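Local atomic coordinates of enoyl-CoA hydratase/isomerase (Pseudomonas aeruginosa, PDB entry 3LAO), a protein that probably hydrates the double bond of a steroid side-chain enoyl-CoA thioester, acting as a trimeric lyase of the enoyl-CoA hydratase/isomerase family. Residues Ala218-Ser221 against Ala222-Arg226; Glu52-Glu55 against Glu56-Cys59. All coordinates share one frame; numbering follows the deposited sequence.

Contact 1 of 2, residues Ala218-Ser221 against Ala222-Arg226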
ATOM      1  N   ALA B 218     -10.030   4.618 -15.916  1.00 28.18           N
ATOM      2  CA  ALA B 218      -8.988   4.012 -15.102  1.00 30.31           C
ATOM      3  C   ALA B 218      -8.670   4.871 -13.861  1.00 36.53           C
ATOM      4  O   ALA B 218      -8.674   4.329 -12.719  1.00 35.55           O
ATOM      5  CB  ALA B 218      -7.744   3.720 -15.932  1.00 23.37           C
ATOM      6  N   LEU B 219      -8.452   6.190 -14.076  1.00 31.85           N
ATOM      7  CA  LEU B 219      -8.075   7.115 -12.985  1.00 29.98           C
ATOM      8  C   LEU B 219      -9.159   7.154 -11.951  1.00 30.69           C
ATOM      9  O   LEU B 219      -8.888   7.117 -10.738  1.00 37.21           O
ATOM     10  CB  LEU B 219      -7.814   8.539 -13.463  1.00 25.21           C
ATOM     11  CG  LEU B 219      -6.429   8.738 -14.048  1.00 28.09           C
ATOM     12  CD1 LEU B 219      -6.378  10.045 -14.782  1.00 24.48           C
ATOM     13  CD2 LEU B 219      -5.332   8.672 -12.976  1.00 29.60           C
ATOM     14  N   GLN B 220     -10.389   7.231 -12.441  1.00 28.35           N
ATOM     15  CA  GLN B 220     -11.560   7.284 -11.565  1.00 36.03           C
ATOM     16  C   GLN B 220     -11.679   6.013 -10.710  1.00 34.58           C
ATOM     17  O   GLN B 220     -11.948   6.116  -9.509  1.00 33.83           O
ATOM     18  CB  GLN B 220     -12.858   7.570 -12.344  1.00 36.23           C
ATOM     19  CG  GLN B 220     -14.033   7.963 -11.469  1.00 49.95           C
ATOM     20  CD  GLN B 220     -13.814   9.328 -10.823  1.00 65.07           C
ATOM     21  OE1 GLN B 220     -13.016  10.147 -11.315  1.00 72.31           O
ATOM     22  NE2 GLN B 220     -14.510   9.578  -9.718  1.00 70.17           N
ATOM     23  N   SER B 221     -11.434   4.825 -11.274  1.00 31.01           N
ATOM     24  CA  SER B 221     -11.402   3.631 -10.388  1.00 36.53           C
ATOM     25  C   SER B 221     -10.295   3.674  -9.336  1.00 39.45           C
ATOM     26  O   SER B 221     -10.505   3.320  -8.180  1.00 45.84           O
ATOM     27  CB  SER B 221     -11.253   2.352 -11.186  1.00 39.08           C
ATOM     28  OG  SER B 221     -12.387   2.204 -11.979  1.00 43.29           O
ATOM     29  N   ALA B 222      -9.110   4.108  -9.749  1.00 32.34           N
ATOM     30  CA  ALA B 222      -7.945   4.099  -8.864  1.00 30.99           C
ATOM     31  C   ALA B 222      -8.146   5.077  -7.710  1.00 30.40           C
ATOM     32  O   ALA B 222      -7.884   4.739  -6.541  1.00 36.62           O
ATOM     33  CB  ALA B 222      -6.671   4.414  -9.659  1.00 31.09           C
ATOM     34  N   PHE B 223      -8.697   6.248  -8.039  1.00 31.65           N
ATOM     35  CA  PHE B 223      -8.948   7.304  -7.073  1.00 35.99           C
ATOM     36  C   PHE B 223      -9.876   6.903  -5.926  1.00 50.74           C
ATOM     37  O   PHE B 223     -10.016   7.663  -4.989  1.00 57.00           O
ATOM     38  CB  PHE B 223      -9.475   8.572  -7.753  1.00 36.43           C
ATOM     39  CG  PHE B 223      -8.405   9.411  -8.445  1.00 36.32           C
ATOM     40  CD1 PHE B 223      -7.174   9.634  -7.862  1.00 40.90           C
ATOM     41  CD2 PHE B 223      -8.669  10.031  -9.651  1.00 42.18           C
ATOM     42  CE1 PHE B 223      -6.204  10.410  -8.496  1.00 45.27           C
ATOM     43  CE2 PHE B 223      -7.711  10.809 -10.279  1.00 40.85           C
ATOM     44  CZ  PHE B 223      -6.466  10.985  -9.709  1.00 39.73           C
ATOM     45  N   GLN B 224     -10.489   5.721  -5.980  1.00 58.87           N
ATOM     46  CA  GLN B 224     -11.300   5.218  -4.855  1.00 62.11           C
ATOM     47  C   GLN B 224     -10.528   4.930  -3.563  1.00 64.94           C
ATOM     48  O   GLN B 224      -9.710   3.999  -3.488  1.00 55.66           O
ATOM     49  CB  GLN B 224     -12.067   3.968  -5.249  1.00 62.99           C
ATOM     50  CG  GLN B 224     -13.007   4.217  -6.386  1.00 70.52           C
ATOM     51  CD  GLN B 224     -13.712   5.561  -6.268  1.00 68.55           C
ATOM     52  OE1 GLN B 224     -13.222   6.572  -6.767  1.00 68.63           O
ATOM     53  NE2 GLN B 224     -14.866   5.575  -5.604  1.00 66.67           N
ATOM     54  N   GLY B 225     -10.803   5.728  -2.540  1.00 71.43           N
ATOM     55  CA  GLY B 225     -10.210   5.544  -1.232  1.00 71.88           C
ATOM     56  C   GLY B 225      -8.706   5.683  -1.218  1.00 72.89           C
ATOM     57  O   GLY B 225      -8.045   5.214  -0.300  1.00 77.64           O
ATOM     58  N   ARG B 226      -8.165   6.334  -2.234  1.00 69.65           N
ATOM     59  CA  ARG B 226      -6.724   6.499  -2.355  1.00 74.76           C
ATOM     60  C   ARG B 226      -6.089   7.117  -1.105  1.00 85.65           C
ATOM     61  O   ARG B 226      -5.049   6.661  -0.631  1.00 86.61           O
ATOM     62  CB  ARG B 226      -6.394   7.332  -3.592  1.00 60.89           C
ATOM     63  CG  ARG B 226      -4.923   7.509  -3.845  1.00 58.06           C
ATOM     64  CD  ARG B 226      -4.665   8.733  -4.686  1.00 58.00           C
ATOM     65  NE  ARG B 226      -3.263   8.840  -5.060  1.00 61.05           N
ATOM     66  CZ  ARG B 226      -2.761   9.833  -5.777  1.00 67.59           C
ATOM     67  NH1 ARG B 226      -3.547  10.809  -6.198  1.00 72.76           N
ATOM     68  NH2 ARG B 226      -1.473   9.853  -6.072  1.00 62.35           N
TER
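L219 and F223, one helical turn apart, lie side by side and point the same way from the end of helix 212-222. The leucine meets the CD2-CE2-CZ side of the ring: L219 CB stands 3.9 Å from F223 CE2, and its CD2 branch reaches toward CZ and CE2. F223 has CG anti to its carbonyl carbon (chi1 -78°), which swings the ring back along the helix and brings F223 CD2 within 3.1 Å of L219 O, a close oblique approach. The same carbonyl accepts the F223 amide at 2.8 Å from L219 O to F223 N, so one oxygen meets both the backbone and the ring of its partner. Alongside, A222 N donates to A218 O at 3.0 Å.

After A222 the helix gives way to a type II beta turn, F223 to R226, with G225 at positive phi. Q224 N bonds three residues back, to S221 O, at 3.3 Å, approaching from well above the carbonyl plane, while Q224 CG packs against that same oxygen. The extended R226 side chain returns to F223, setting NH1 in the plane of the ring at its edge. W163 of a second subunit meets the F223 ring and makes a cation-pi contact with R226. The turn after the helix thus presents an aromatic ring and a cationic group together to that tryptophan.

Contact 2 of 2, residues Glu52-Glu55 against Glu56-Cys59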
ATOM      1  N   GLU B  52      -7.878  20.676 -17.142  1.00 31.63           N
ATOM      2  CA  GLU B  52      -9.127  19.936 -16.982  1.00 33.14           C
ATOM      3  C   GLU B  52     -10.180  20.278 -18.044  1.00 38.72           C
ATOM      4  O   GLU B  52     -10.929  19.411 -18.507  1.00 42.83           O
ATOM      5  CB  GLU B  52      -9.732  20.176 -15.605  1.00 32.75           C
ATOM      6  CG  GLU B  52      -8.975  19.508 -14.465  1.00 41.70           C
ATOM      7  CD  GLU B  52      -9.180  18.006 -14.459  1.00 50.05           C
ATOM      8  OE1 GLU B  52      -8.156  17.277 -14.390  1.00 49.23           O
ATOM      9  OE2 GLU B  52     -10.366  17.572 -14.542  1.00 49.27           O
ATOM     10  N   ARG B  53     -10.265  21.541 -18.423  1.00 40.15           N
ATOM     11  CA  ARG B  53     -11.328  21.955 -19.343  1.00 38.94           C
ATOM     12  C   ARG B  53     -10.894  21.928 -20.797  1.00 35.97           C
ATOM     13  O   ARG B  53     -11.697  22.200 -21.665  1.00 43.07           O
ATOM     14  CB  ARG B  53     -11.851  23.348 -18.979  1.00 40.25           C
ATOM     15  CG  ARG B  53     -12.850  23.325 -17.844  1.00 45.86           C
ATOM     16  CD  ARG B  53     -13.189  24.728 -17.408  1.00 55.33           C
ATOM     17  NE  ARG B  53     -12.482  25.077 -16.183  1.00 57.19           N
ATOM     18  CZ  ARG B  53     -11.452  25.898 -16.124  1.00 52.39           C
ATOM     19  NH1 ARG B  53     -10.907  26.148 -14.952  1.00 47.61           N
ATOM     20  NH2 ARG B  53     -10.988  26.469 -17.232  1.00 56.71           N
ATOM     21  N   SER B  54      -9.618  21.627 -21.032  1.00 39.90           N
ATOM     22  CA  SER B  54      -9.018  21.530 -22.364  1.00 38.30           C
ATOM     23  C   SER B  54      -9.316  20.160 -23.000  1.00 51.09           C
ATOM     24  O   SER B  54      -8.594  19.179 -22.820  1.00 46.17           O
ATOM     25  CB  SER B  54      -7.525  21.706 -22.246  1.00 37.26           C
ATOM     26  OG  SER B  54      -6.900  21.773 -23.503  1.00 36.63           O
ATOM     27  N   GLU B  55     -10.404  20.138 -23.755  1.00 62.47           N
ATOM     28  CA  GLU B  55     -10.867  19.002 -24.521  1.00 63.93           C
ATOM     29  C   GLU B  55      -9.805  18.112 -25.135  1.00 52.57           C
ATOM     30  O   GLU B  55      -9.974  16.905 -25.156  1.00 49.43           O
ATOM     31  CB  GLU B  55     -11.754  19.529 -25.647  1.00 83.52           C
ATOM     32  CG  GLU B  55     -12.999  20.246 -25.157  1.00 98.47           C
ATOM     33  CD  GLU B  55     -13.949  19.310 -24.417  1.00108.31           C
ATOM     34  OE1 GLU B  55     -13.518  18.655 -23.436  1.00110.63           O
ATOM     35  OE2 GLU B  55     -15.130  19.233 -24.821  1.00111.10           O
ATOM     36  N   GLU B  56      -8.749  18.713 -25.674  1.00 49.90           N
ATOM     37  CA  GLU B  56      -7.747  18.000 -26.455  1.00 48.30           C
ATOM     38  C   GLU B  56      -6.445  17.782 -25.704  1.00 47.67           C
ATOM     39  O   GLU B  56      -5.466  17.289 -26.264  1.00 55.68           O
ATOM     40  CB  GLU B  56      -7.437  18.747 -27.756  1.00 65.47           C
ATOM     41  CG  GLU B  56      -8.253  20.020 -27.979  1.00 83.70           C
ATOM     42  CD  GLU B  56      -7.644  21.262 -27.328  1.00 94.47           C
ATOM     43  OE1 GLU B  56      -8.418  22.081 -26.771  1.00 98.94           O
ATOM     44  OE2 GLU B  56      -6.402  21.426 -27.385  1.00 95.52           O
ATOM     45  N   SER B  57      -6.391  18.169 -24.446  1.00 38.02           N
ATOM     46  CA  SER B  57      -5.208  17.831 -23.694  1.00 30.99           C
ATOM     47  C   SER B  57      -5.497  16.461 -23.112  1.00 33.28           C
ATOM     48  O   SER B  57      -6.568  16.224 -22.566  1.00 41.19           O
ATOM     49  CB  SER B  57      -4.964  18.863 -22.604  1.00 37.88           C
ATOM     50  OG  SER B  57      -4.788  20.162 -23.170  1.00 39.23           O
ATOM     51  N   ARG B  58      -4.563  15.546 -23.278  1.00 27.96           N
ATOM     52  CA  ARG B  58      -4.753  14.199 -22.813  1.00 36.51           C
ATOM     53  C   ARG B  58      -3.849  13.899 -21.670  1.00 35.08           C
ATOM     54  O   ARG B  58      -4.072  12.938 -20.947  1.00 42.88           O
ATOM     55  CB  ARG B  58      -4.481  13.199 -23.922  1.00 36.75           C
ATOM     56  CG  ARG B  58      -5.586  13.170 -24.928  1.00 40.68           C
ATOM     57  CD  ARG B  58      -5.174  12.300 -26.108  1.00 43.96           C
ATOM     58  NE  ARG B  58      -6.112  12.366 -27.225  1.00 44.94           N
ATOM     59  CZ  ARG B  58      -6.397  11.323 -28.001  1.00 46.69           C
ATOM     60  NH1 ARG B  58      -5.831  10.137 -27.760  1.00 40.97           N
ATOM     61  NH2 ARG B  58      -7.254  11.450 -29.010  1.00 40.37           N
ATOM     62  N   CYS B  59      -2.834  14.726 -21.493  1.00 32.80           N
ATOM     63  CA  CYS B  59      -1.947  14.570 -20.366  1.00 29.78           C
ATOM     64  C   CYS B  59      -1.257  15.919 -20.060  1.00 36.86           C
ATOM     65  O   CYS B  59      -0.943  16.723 -20.949  1.00 33.70           O
ATOM     66  CB  CYS B  59      -0.925  13.501 -20.700  1.00 33.36           C
ATOM     67  SG  CYS B  59       0.087  12.915 -19.304  1.00 28.11           S
TER
HETATM   68  O   HOH W   1      -8.641  14.571 -23.058  1.00 36.19           O
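S54 turns its hydroxymethyl group onto that of S57, so that the two side chains meet across the turn. Their hydroxyls share a short hydrogen bond, S54 OG to S57 OG at 2.7 Å, in which either may be the donor, and S54 CB also lies 3.3 Å from S57 OG. The first torsions are complementary: S54 carries OG anti to the backbone N (chi1 -173°), whereas S57 has it anti to the carbonyl carbon, and these different settings bring the two oxygens together. Q18 of strand 14-19 meets both hydroxyls, its NE2 bonding S57 OG and its OE1 making a weak bond to S54 OG.

Beside this pair runs the backbone bond of the turn, S57 N to S54 O at 2.9 Å, fairly straight at hydrogen (161°) although the amide approaches from above the carbonyl plane. The E56 chain bends back toward S54, its nearly eclipsed first torsion (chi1 -2°) helping to carry OE1 to 3.6 Å from S54 OG, a loose approach; at an exposed side chain this setting may be uncertain. E55 leads away from the turn and is poorly ordered. A water donates to S57 O at 2.7 Å and only weakly to E55 O, while K106 NZ also reaches S57 O, which therefore has two donors.

The backbone forms a type I beta turn, S54 to S57, closed by the S57 N to S54 O bond and braced by the serine hydroxyl pair, just after helix 38-53. It leads into strand 59-64, which lies parallel to strand 22-27, and so completes the helix-to-strand half of a beta-alpha-beta crossover in the crotonase fold.

Contacts 1 and 2 both lie where the chain leaves a helix, 212-222 in one case and 38-53 in the other. Their centres are 19 Å apart and their nearest atoms about 7 Å, so they do not touch. The loop before strand 108-112 connects them indirectly: R103 meets Q220 and F223, S105 bonds E52, K106 bonds S57, and P107 packs against both L219 and C59. Contact 1 adjoins a second subunit, whereas no other chain of the assembly touches contact 2. Substrate probably binds in tunnels between subunits, and contact 1 lies at a subunit boundary; at contact 2 a glycerol, probably from crystallisation, bonds E52 and, weakly, R53.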